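Local coordinates for protein putative Chlorite dismutase TA0507 (Thermoplasma acidophilum, PDB 3DTZ) that is of unknown function but probably binds heme and may have oxidoreductase activity, at residues D[22-34]-D[105-118]. Sequence-based numbering, arbitrary orientation.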
ATOM      1  N   THR D  22      29.662   5.822  22.381  1.00 25.21           N
ATOM      2  CA  THR D  22      30.692   5.820  21.287  1.00 24.38           C
ATOM      3  C   THR D  22      30.068   5.710  19.877  1.00 22.75           C
ATOM      4  O   THR D  22      30.539   6.366  18.960  1.00 21.81           O
ATOM      5  CB  THR D  22      31.805   4.748  21.514  1.00 26.37           C
ATOM      6  OG1 THR D  22      32.959   5.041  20.704  1.00 27.69           O
ATOM      7  CG2 THR D  22      31.317   3.314  21.228  1.00 25.26           C
ATOM      8  N   GLU D  23      28.999   4.925  19.709  1.00 20.27           N
ATOM      9  CA  GLU D  23      28.429   4.713  18.364  1.00 18.63           C
ATOM     10  C   GLU D  23      27.805   5.992  17.856  1.00 17.72           C
ATOM     11  O   GLU D  23      27.374   6.822  18.653  1.00 18.52           O
ATOM     12  CB  GLU D  23      27.340   3.617  18.358  1.00 18.64           C
ATOM     13  CG  GLU D  23      27.789   2.270  18.843  1.00 22.65           C
ATOM     14  CD  GLU D  23      27.578   2.084  20.349  1.00 25.50           C
ATOM     15  OE1 GLU D  23      27.430   3.078  21.097  1.00 25.52           O
ATOM     16  OE2 GLU D  23      27.531   0.914  20.780  1.00 30.18           O
ATOM     17  N   ILE D  24      27.704   6.135  16.536  1.00 14.60           N
ATOM     18  CA  ILE D  24      27.118   7.348  15.970  1.00 14.74           C
ATOM     19  C   ILE D  24      25.779   6.968  15.331  1.00 13.13           C
ATOM     20  O   ILE D  24      25.741   6.077  14.478  1.00 12.38           O
ATOM     21  CB  ILE D  24      28.027   8.016  14.917  1.00 13.35           C
ATOM     22  CG1 ILE D  24      29.453   8.270  15.462  1.00 16.61           C
ATOM     23  CG2 ILE D  24      27.364   9.349  14.424  1.00 15.81           C
ATOM     24  CD1 ILE D  24      30.456   8.754  14.417  1.00 16.67           C
ATOM     25  N   TYR D  25      24.694   7.647  15.741  1.00 13.20           N
ATOM     26  CA  TYR D  25      23.343   7.417  15.186  1.00 12.88           C
ATOM     27  C   TYR D  25      23.083   8.402  14.066  1.00 13.08           C
ATOM     28  O   TYR D  25      23.653   9.490  14.039  1.00 12.75           O
ATOM     29  CB  TYR D  25      22.266   7.651  16.250  1.00 13.88           C
ATOM     30  CG  TYR D  25      22.340   6.676  17.400  1.00 13.90           C
ATOM     31  CD1 TYR D  25      21.633   5.474  17.356  1.00 14.65           C
ATOM     32  CD2 TYR D  25      23.108   6.965  18.543  1.00 17.29           C
ATOM     33  CE1 TYR D  25      21.700   4.559  18.428  1.00 14.74           C
ATOM     34  CE2 TYR D  25      23.194   6.073  19.601  1.00 17.18           C
ATOM     35  CZ  TYR D  25      22.485   4.872  19.542  1.00 16.43           C
ATOM     36  OH  TYR D  25      22.550   3.989  20.589  1.00 14.95           O
ATOM     37  N   THR D  26      22.241   8.023  13.123  1.00 13.83           N
ATOM     38  CA  THR D  26      21.835   8.968  12.081  1.00 13.39           C
ATOM     39  C   THR D  26      20.366   8.767  11.714  1.00 12.84           C
ATOM     40  O   THR D  26      19.815   7.665  11.865  1.00 12.78           O
ATOM     41  CB  THR D  26      22.744   8.891  10.843  1.00 13.07           C
ATOM     42  OG1 THR D  26      22.420   9.964   9.947  1.00 14.77           O
ATOM     43  CG2 THR D  26      22.616   7.506  10.130  1.00 15.11           C
ATOM     44  N   SER D  27      19.748   9.848  11.225  1.00 13.44           N
ATOM     45  CA  SER D  27      18.377   9.757  10.732  0.50 12.61           C
ATOM     46  C   SER D  27      18.253  10.488   9.419  1.00 13.67           C
ATOM     47  O   SER D  27      18.912  11.509   9.207  1.00 12.08           O
ATOM     48  CB  SER D  27      17.397  10.360  11.740  0.50 13.12           C
ATOM     49  OG  SER D  27      17.128   9.445  12.793  0.50 10.91           O
ATOM     50  N   VAL D  28      17.397   9.948   8.556  1.00 13.50           N
ATOM     51  CA  VAL D  28      17.014  10.651   7.343  1.00 13.86           C
ATOM     52  C   VAL D  28      15.483  10.790   7.444  1.00 13.15           C
ATOM     53  O   VAL D  28      14.797   9.797   7.677  1.00 13.31           O
ATOM     54  CB  VAL D  28      17.397   9.851   6.085  1.00 12.19           C
ATOM     55  CG1 VAL D  28      16.923  10.591   4.834  1.00 15.48           C
ATOM     56  CG2 VAL D  28      18.970   9.620   6.040  1.00 14.10           C
ATOM     57  N   LEU D  29      14.985  12.009   7.268  1.00 13.12           N
ATOM     58  CA  LEU D  29      13.536  12.303   7.303  1.00 13.85           C
ATOM     59  C   LEU D  29      13.161  12.996   6.002  1.00 13.65           C
ATOM     60  O   LEU D  29      13.918  13.836   5.519  1.00 17.40           O
ATOM     61  CB  LEU D  29      13.182  13.258   8.467  1.00 13.55           C
ATOM     62  CG  LEU D  29      13.799  13.018   9.858  1.00 13.82           C
ATOM     63  CD1 LEU D  29      13.287  14.092  10.832  1.00 16.17           C
ATOM     64  CD2 LEU D  29      13.465  11.586  10.350  1.00 15.42           C
ATOM     65  N   SER D  30      11.993  12.684   5.457  1.00 14.72           N
ATOM     66  CA  SER D  30      11.499  13.459   4.318  1.00 14.24           C
ATOM     67  C   SER D  30      10.059  13.920   4.567  1.00 13.96           C
ATOM     68  O   SER D  30       9.314  13.265   5.308  1.00 13.36           O
ATOM     69  CB  SER D  30      11.644  12.681   3.013  1.00 14.65           C
ATOM     70  OG  SER D  30      10.792  11.538   2.990  1.00 18.89           O
ATOM     71  N   TYR D  31       9.721  15.083   4.014  1.00 13.56           N
ATOM     72  CA  TYR D  31       8.420  15.698   4.229  1.00 13.53           C
ATOM     73  C   TYR D  31       7.890  16.256   2.939  1.00 14.01           C
ATOM     74  O   TYR D  31       8.653  16.696   2.074  1.00 14.50           O
ATOM     75  CB  TYR D  31       8.531  16.853   5.247  1.00 13.59           C
ATOM     76  CG  TYR D  31       8.719  16.394   6.668  1.00 13.61           C
ATOM     77  CD1 TYR D  31      10.015  16.093   7.158  1.00 14.48           C
ATOM     78  CD2 TYR D  31       7.632  16.232   7.510  1.00 14.91           C
ATOM     79  CE1 TYR D  31      10.209  15.635   8.467  1.00 14.71           C
ATOM     80  CE2 TYR D  31       7.804  15.778   8.838  1.00 13.28           C
ATOM     81  CZ  TYR D  31       9.091  15.494   9.298  1.00 13.76           C
ATOM     82  OH  TYR D  31       9.255  15.052  10.575  1.00 15.52           O
ATOM     83  N   ARG D  32       6.567  16.296   2.849  1.00 14.85           N
ATOM     84  CA  ARG D  32       5.893  16.841   1.702  1.00 15.52           C
ATOM     85  C   ARG D  32       4.893  17.865   2.187  1.00 14.54           C
ATOM     86  O   ARG D  32       4.041  17.565   3.044  1.00 13.86           O
ATOM     87  CB  ARG D  32       5.167  15.740   0.953  1.00 15.86           C
ATOM     88  CG  ARG D  32       4.580  16.202  -0.416  1.00 16.73           C
ATOM     89  CD  ARG D  32       3.902  15.054  -1.137  1.00 17.49           C
ATOM     90  NE  ARG D  32       2.772  14.541  -0.416  1.00 21.96           N
ATOM     91  CZ  ARG D  32       2.813  13.385   0.274  1.00 28.22           C
ATOM     92  NH1 ARG D  32       3.922  12.581   0.287  1.00 26.55           N
ATOM     93  NH2 ARG D  32       1.742  13.010   0.921  1.00 25.88           N
ATOM     94  N   LEU D  33       4.988  19.065   1.613  1.00 14.22           N
ATOM     95  CA  LEU D  33       4.018  20.135   1.890  1.00 14.42           C
ATOM     96  C   LEU D  33       2.595  19.711   1.517  1.00 15.44           C
ATOM     97  O   LEU D  33       2.360  19.137   0.443  1.00 13.45           O
ATOM     98  CB  LEU D  33       4.405  21.424   1.130  1.00 14.67           C
ATOM     99  CG  LEU D  33       5.739  22.055   1.538  1.00 16.86           C
ATOM    100  CD1 LEU D  33       5.936  23.319   0.719  1.00 17.12           C
ATOM    101  CD2 LEU D  33       5.731  22.420   3.042  1.00 19.67           C
ATOM    102  N   LEU D  34       1.652  19.964   2.427  1.00 15.75           N
ATOM    103  CA  LEU D  34       0.244  19.621   2.211  1.00 17.37           C
ATOM    104  C   LEU D  34      -0.342  20.316   0.986  1.00 16.63           C
ATOM    105  O   LEU D  34      -0.097  21.489   0.756  1.00 16.09           O
ATOM    106  CB  LEU D  34      -0.600  19.966   3.445  1.00 17.87           C
ATOM    107  CG  LEU D  34      -0.252  19.086   4.664  1.00 21.98           C
ATOM    108  CD1 LEU D  34      -1.097  19.515   5.859  1.00 23.86           C
ATOM    109  CD2 LEU D  34      -0.454  17.618   4.347  1.00 24.99           C
ATOM    110  N   ILE D 105       2.088  22.222   8.318  1.00 12.96           N
ATOM    111  CA  ILE D 105       2.090  22.445   6.864  1.00 14.15           C
ATOM    112  C   ILE D 105       2.480  21.245   5.995  1.00 13.30           C
ATOM    113  O   ILE D 105       2.538  21.366   4.768  1.00 14.25           O
ATOM    114  CB  ILE D 105       3.020  23.642   6.468  1.00 14.48           C
ATOM    115  CG1 ILE D 105       4.472  23.361   6.880  1.00 17.35           C
ATOM    116  CG2 ILE D 105       2.471  24.941   7.093  1.00 15.83           C
ATOM    117  CD1 ILE D 105       5.508  24.274   6.226  1.00 17.86           C
ATOM    118  N   ALA D 106       2.850  20.127   6.609  1.00 11.96           N
ATOM    119  CA  ALA D 106       3.439  19.033   5.829  1.00 12.74           C
ATOM    120  C   ALA D 106       3.247  17.686   6.500  1.00 13.36           C
ATOM    121  O   ALA D 106       2.929  17.621   7.684  1.00 12.88           O
ATOM    122  CB  ALA D 106       4.929  19.277   5.655  1.00 11.46           C
ATOM    123  N   VAL D 107       3.426  16.617   5.737  1.00 13.68           N
ATOM    124  CA  VAL D 107       3.423  15.272   6.320  1.00 14.99           C
ATOM    125  C   VAL D 107       4.749  14.572   6.017  1.00 15.08           C
ATOM    126  O   VAL D 107       5.379  14.863   5.006  1.00 15.00           O
ATOM    127  CB  VAL D 107       2.243  14.436   5.763  1.00 16.12           C
ATOM    128  CG1 VAL D 107       2.418  14.151   4.284  1.00 18.35           C
ATOM    129  CG2 VAL D 107       2.073  13.149   6.573  1.00 18.84           C
ATOM    130  N   SER D 108       5.179  13.670   6.886  1.00 14.53           N
ATOM    131  CA  SER D 108       6.427  12.970   6.610  1.00 15.50           C
ATOM    132  C   SER D 108       6.172  11.860   5.631  1.00 15.90           C
ATOM    133  O   SER D 108       5.177  11.133   5.745  1.00 15.22           O
ATOM    134  CB  SER D 108       7.059  12.422   7.878  1.00 16.05           C
ATOM    135  OG  SER D 108       8.312  11.793   7.599  1.00 17.01           O
ATOM    136  N   SER D 109       7.073  11.723   4.663  1.00 15.87           N
ATOM    137  CA  SER D 109       6.975  10.629   3.701  1.00 17.81           C
ATOM    138  C   SER D 109       7.987   9.493   3.940  1.00 18.29           C
ATOM    139  O   SER D 109       7.863   8.412   3.334  1.00 19.71           O
ATOM    140  CB  SER D 109       7.122  11.199   2.287  1.00 17.56           C
ATOM    141  OG  SER D 109       8.337  11.918   2.206  1.00 20.03           O
ATOM    142  N   PHE D 110       8.953   9.710   4.838  1.00 17.19           N
ATOM    143  CA  PHE D 110       9.938   8.667   5.170  1.00 16.41           C
ATOM    144  C   PHE D 110      10.666   9.043   6.445  1.00 15.32           C
ATOM    145  O   PHE D 110      10.919  10.222   6.699  1.00 15.38           O
ATOM    146  CB  PHE D 110      11.032   8.591   4.067  1.00 17.16           C
ATOM    147  CG  PHE D 110      12.097   7.557   4.359  1.00 17.24           C
ATOM    148  CD1 PHE D 110      11.842   6.206   4.092  1.00 18.19           C
ATOM    149  CD2 PHE D 110      13.336   7.929   4.888  1.00 18.81           C
ATOM    150  CE1 PHE D 110      12.819   5.227   4.368  1.00 20.34           C
ATOM    151  CE2 PHE D 110      14.334   6.971   5.169  1.00 18.99           C
ATOM    152  CZ  PHE D 110      14.084   5.625   4.912  1.00 19.00           C
ATOM    153  N   SER D 111      11.023   8.044   7.241  1.00 15.13           N
ATOM    154  CA  SER D 111      12.021   8.288   8.282  1.00 15.60           C
ATOM    155  C   SER D 111      12.826   7.023   8.533  1.00 15.47           C
ATOM    156  O   SER D 111      12.333   5.896   8.350  1.00 14.33           O
ATOM    157  CB  SER D 111      11.366   8.795   9.580  1.00 15.40           C
ATOM    158  OG  SER D 111      10.648   7.745  10.236  1.00 15.99           O
ATOM    159  N   SER D 112      14.069   7.212   8.987  1.00 15.56           N
ATOM    160  CA  SER D 112      14.887   6.052   9.363  1.00 16.15           C
ATOM    161  C   SER D 112      15.719   6.468  10.559  1.00 15.97           C
ATOM    162  O   SER D 112      15.958   7.637  10.757  1.00 16.33           O
ATOM    163  CB  SER D 112      15.805   5.609   8.209  1.00 15.45           C
ATOM    164  OG  SER D 112      16.741   6.614   7.877  1.00 18.29           O
ATOM    165  N   ILE D 113      16.116   5.498  11.371  1.00 15.52           N
ATOM    166  CA  ILE D 113      17.081   5.714  12.454  1.00 15.06           C
ATOM    167  C   ILE D 113      18.007   4.506  12.405  1.00 14.59           C
ATOM    168  O   ILE D 113      17.567   3.348  12.335  1.00 12.75           O
ATOM    169  CB  ILE D 113      16.398   5.872  13.850  1.00 15.40           C
ATOM    170  CG1 ILE D 113      17.429   5.932  14.986  1.00 17.64           C
ATOM    171  CG2 ILE D 113      15.436   4.687  14.160  1.00 15.75           C
ATOM    172  CD1 ILE D 113      18.116   7.236  15.141  1.00 18.17           C
ATOM    173  N   SER D 114      19.302   4.769  12.379  1.00 13.67           N
ATOM    174  CA  SER D 114      20.259   3.696  12.156  1.00 13.65           C
ATOM    175  C   SER D 114      21.609   4.115  12.754  1.00 13.67           C
ATOM    176  O   SER D 114      21.762   5.256  13.237  1.00 13.85           O
ATOM    177  CB  SER D 114      20.395   3.408  10.668  1.00 13.74           C
ATOM    178  OG  SER D 114      20.813   4.559   9.966  1.00 16.04           O
ATOM    179  N   ILE D 115      22.576   3.200  12.702  1.00 12.92           N
ATOM    180  CA  ILE D 115      23.867   3.404  13.378  1.00 13.04           C
ATOM    181  C   ILE D 115      24.968   3.229  12.358  1.00 11.69           C
ATOM    182  O   ILE D 115      25.000   2.217  11.685  1.00 11.51           O
ATOM    183  CB  ILE D 115      24.047   2.338  14.493  1.00 12.89           C
ATOM    184  CG1 ILE D 115      22.988   2.523  15.575  1.00 15.99           C
ATOM    185  CG2 ILE D 115      25.425   2.438  15.148  1.00 16.18           C
ATOM    186  CD1 ILE D 115      22.309   1.202  15.890  1.00 18.30           C
ATOM    187  N   TYR D 116      25.897   4.176  12.252  1.00 12.90           N
ATOM    188  CA  TYR D 116      26.981   4.037  11.268  1.00 12.80           C
ATOM    189  C   TYR D 116      27.873   2.804  11.554  1.00 12.43           C
ATOM    190  O   TYR D 116      28.267   2.573  12.696  1.00 12.62           O
ATOM    191  CB  TYR D 116      27.889   5.283  11.288  1.00 13.19           C
ATOM    192  CG  TYR D 116      27.263   6.512  10.682  1.00 12.55           C
ATOM    193  CD1 TYR D 116      27.214   6.693   9.294  1.00 12.59           C
ATOM    194  CD2 TYR D 116      26.710   7.497  11.510  1.00 12.92           C
ATOM    195  CE1 TYR D 116      26.606   7.865   8.743  1.00 13.45           C
ATOM    196  CE2 TYR D 116      26.119   8.662  10.996  1.00 11.19           C
ATOM    197  CZ  TYR D 116      26.081   8.844   9.617  1.00 12.77           C
ATOM    198  OH  TYR D 116      25.493   9.981   9.126  1.00 12.40           O
ATOM    199  N   ASP D 117      28.192   2.043  10.502  1.00 12.49           N
ATOM    200  CA  ASP D 117      29.234   1.045  10.572  1.00 13.23           C
ATOM    201  C   ASP D 117      30.549   1.771  10.233  1.00 12.93           C
ATOM    202  O   ASP D 117      30.788   2.139   9.080  1.00 13.40           O
ATOM    203  CB  ASP D 117      28.952  -0.081   9.572  1.00 14.15           C
ATOM    204  CG  ASP D 117      30.062  -1.127   9.531  1.00 17.05           C
ATOM    205  OD1 ASP D 117      31.042  -1.027  10.312  1.00 17.97           O
ATOM    206  OD2 ASP D 117      29.940  -2.062   8.697  1.00 20.74           O
ATOM    207  N   GLU D 118      31.389   1.998  11.233  1.00 13.18           N
ATOM    208  CA  GLU D 118      32.644   2.754  10.976  1.00 13.42           C
ATOM    209  C   GLU D 118      33.791   1.876  10.479  1.00 12.46           C
ATOM    210  O   GLU D 118      34.875   2.383  10.178  1.00 11.38           O
ATOM    211  CB  GLU D 118      33.072   3.512  12.227  1.00 13.74           C
ATOM    212  CG  GLU D 118      31.984   4.450  12.744  1.00 14.93           C
ATOM    213  CD  GLU D 118      32.371   5.185  14.018  1.00 16.13           C
ATOM    214  OE1 GLU D 118      33.516   5.701  14.112  1.00 18.96           O
ATOM    215  OE2 GLU D 118      31.508   5.230  14.926  1.00 22.57           O
TER
HETATM  216  O   HOH W   1      32.692   6.392  17.122  1.00 27.40           O
HETATM  217  O   HOH W   2      28.934   4.110  14.836  1.00 16.98           O
HETATM  218  O   HOH W   3      18.962   6.396   9.388  1.00 11.99           O
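Tyr116 reaches back across strand 25-33 and lies against Ile24 and Thr26. Its CB is 3.9 Å from Ile24 O; with CG anti to the carbonyl carbon (chi1 -73°), the ring is laid along both residues. CD2 meets Ile24 CG2 at 3.5 Å, CE2 touches Thr26 CB at 3.4 Å, and CZ lies against Thr26 CB and CG2, the methyl sitting over one ring face, toward the rim, in a CH-pi contact. At the tip, OH is 3.2 Å from Thr26 OG1, which bonds Tyr83 O and Ser84 OG; OH itself hydrogen-bonds Ser84 OG, on the strand flanking 25-33. Replacing the tyrosine by an alanine would probably leave Thr26 CG2 without its ring and Ser84 without this hydroxyl. In the backbone, Tyr116 N bonds Ile24 O at 2.9 Å, nearly in line with the carbonyl.

The antiparallel strands run on to a beta bulge, where the register slips between Ser30 and Tyr31. Ser30 O takes two donors: Ser108 OG at 2.9 Å, nearly end-on, and Ser109 N at 2.8 Å, from above the carbonyl plane. The Ser30 and Ser109 OG atoms bond at 2.6 Å. On the other side of the sheet Ser108 CB packs over a face of the Tyr31 ring. These neighbouring strands of the curled sheet, consistent with the barrel-like chlorite dismutase fold, thus combine tyrosine packing with a serine-rich bulge whose hydroxyls bond one another, backbone, Ser77 and Thr75 of a neighbouring subunit.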